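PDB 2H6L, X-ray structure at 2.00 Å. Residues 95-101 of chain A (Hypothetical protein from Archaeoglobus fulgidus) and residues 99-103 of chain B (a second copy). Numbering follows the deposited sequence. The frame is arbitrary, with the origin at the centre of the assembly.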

# COMPACT_ATOMS: atom_id res chain seq x y z
N GLY A 95 7.16 8.74 9.59
CA GLY A 95 7.18 10.15 9.89
C GLY A 95 5.95 10.63 10.62
O GLY A 95 5.15 9.84 11.11
N LYS A 96 5.81 11.95 10.68
CA LYS A 96 4.69 12.58 11.36
C LYS A 96 4.44 13.92 10.66
O LYS A 96 5.37 14.69 10.42
CB LYS A 96 5.04 12.79 12.83
CG LYS A 96 6.29 13.63 13.05
CD LYS A 96 6.82 13.51 14.47
CE LYS A 96 7.48 12.15 14.70
NZ LYS A 96 8.18 12.09 16.02
N ASP A 97 3.17 14.17 10.34
CA ASP A 97 2.77 15.40 9.66
C ASP A 97 3.60 15.64 8.40
O ASP A 97 3.57 14.85 7.47
CB ASP A 97 2.87 16.60 10.59
CG ASP A 97 1.89 16.52 11.73
OD1 ASP A 97 0.78 15.99 11.53
OD2 ASP A 97 2.23 17.01 12.84
N GLY A 98 4.36 16.74 8.39
CA GLY A 98 5.18 17.06 7.24
C GLY A 98 6.59 16.49 7.30
O GLY A 98 7.38 16.69 6.37
N GLU A 99 6.92 15.81 8.39
CA GLU A 99 8.24 15.20 8.55
C GLU A 99 8.14 13.77 8.04
O GLU A 99 7.69 12.88 8.76
CB GLU A 99 8.65 15.19 10.03
CG GLU A 99 10.11 14.81 10.28
CD GLU A 99 10.41 14.58 11.75
OE1 GLU A 99 9.74 15.21 12.60
OE2 GLU A 99 11.31 13.78 12.07
N VAL A 100 8.55 13.56 6.80
CA VAL A 100 8.46 12.23 6.21
C VAL A 100 9.79 11.70 5.68
O VAL A 100 10.55 12.42 5.05
CB VAL A 100 7.43 12.20 5.07
CG1 VAL A 100 7.31 10.79 4.51
CG2 VAL A 100 6.08 12.70 5.57
N TYR A 101 10.03 10.42 5.95
CA TYR A 101 11.25 9.74 5.51
C TYR A 101 10.76 8.50 4.78
O TYR A 101 9.67 8.01 5.05
CB TYR A 101 12.08 9.30 6.71
CG TYR A 101 12.44 10.40 7.67
CD1 TYR A 101 13.47 11.30 7.39
CD2 TYR A 101 11.76 10.55 8.88
CE1 TYR A 101 13.81 12.31 8.29
CE2 TYR A 101 12.10 11.54 9.78
CZ TYR A 101 13.12 12.42 9.49
OH TYR A 101 13.47 13.38 10.40
N GLU B 99 5.21 18.35 -1.46
CA GLU B 99 4.42 18.71 -0.29
C GLU B 99 3.68 17.46 0.16
O GLU B 99 2.60 17.16 -0.34
CB GLU B 99 3.41 19.80 -0.64
CG GLU B 99 2.63 20.33 0.56
CD GLU B 99 1.49 21.24 0.16
OE1 GLU B 99 1.41 21.58 -1.04
OE2 GLU B 99 0.69 21.63 1.03
N VAL B 100 4.27 16.74 1.10
CA VAL B 100 3.66 15.52 1.58
C VAL B 100 3.38 15.52 3.08
O VAL B 100 4.19 15.98 3.88
CB VAL B 100 4.53 14.29 1.24
CG1 VAL B 100 3.84 13.02 1.71
CG2 VAL B 100 4.78 14.24 -0.27
N TYR B 101 2.21 15.01 3.43
CA TYR B 101 1.79 14.93 4.82
C TYR B 101 1.44 13.47 5.04
O TYR B 101 1.12 12.76 4.09
CB TYR B 101 0.55 15.79 5.06
CG TYR B 101 0.73 17.25 4.73
CD1 TYR B 101 1.45 18.09 5.58
CD2 TYR B 101 0.17 17.80 3.58
CE1 TYR B 101 1.58 19.46 5.30
CE2 TYR B 101 0.30 19.16 3.29
CZ TYR B 101 1.00 19.98 4.15
OH TYR B 101 1.10 21.32 3.88
N GLY B 102 1.51 13.02 6.29
CA GLY B 102 1.18 11.63 6.55
C GLY B 102 0.80 11.38 8.00
O GLY B 102 1.16 12.15 8.89
N GLY B 103 0.06 10.31 8.23
CA GLY B 103 -0.33 9.98 9.58
C GLY B 103 -1.57 9.13 9.71
O GLY B 103 -2.10 8.59 8.73
O HOH W 1 0.90 13.23 11.69

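The chain B strand receives a tight hairpin from chain A, a type II' turn running from Lys A96 to Glu A99; the two stretches bury 226 Å² between them, and the hydrogen bonds across them are all between backbone atoms. At the start of the chain B stretch, Glu B99 does not reach chain A; its OE2 instead accepts a hydrogen bond from Tyr B101 OH (2.9 Å), an arrangement repeated in chain A, where Tyr A101 OH donates to Glu A99 OE2 at 2.8 Å.

Val B100 makes the apolar part of the contact. Its CG1 lies 4.5 Å from CG2 of Val A100, whose CA-to-CB bond points toward chain B, and both valines are buried. Their compact, branched side chains, each with chi1 in the t well, carry no polar group of their own into this buried place; Val A100 CG2 also lies 4.1 Å from Val B100 O.

Tyr B101, with chi1 at m, sets its ring obliquely beside the turn, CD1 coming within 4.2 Å of Gly A98 CA. Its own CA approaches Asp A97 O at 3.2 Å in a CA-H...O contact that supplements the conventional bond at the next residue.

Gly B102 is the centre of the attachment. It pairs with Asp A97 in a single antiparallel bridge: Gly B102 N donates to Asp A97 O at 3.0 Å, while the return bond from Asp A97 N to Gly B102 O, at 3.2 Å and 124°, is weak. A water reinforces that side, accepting from Asp A97 N (2.8 Å) and donating to Asp A97 OD1 (2.8 Å) and Gly B102 O (3.0 Å). The aspartate side chain, although its CA-to-CB bond points away from chain B, is thus tied to the bridge through solvent.

One residue past the bridge the contact thins, the CA atoms of Gly B103 and Lys A96 lying 5.9 Å apart. Gly B103 makes no close contact, and its backbone angles, phi 156° and psi -171°, themselves call for glycine.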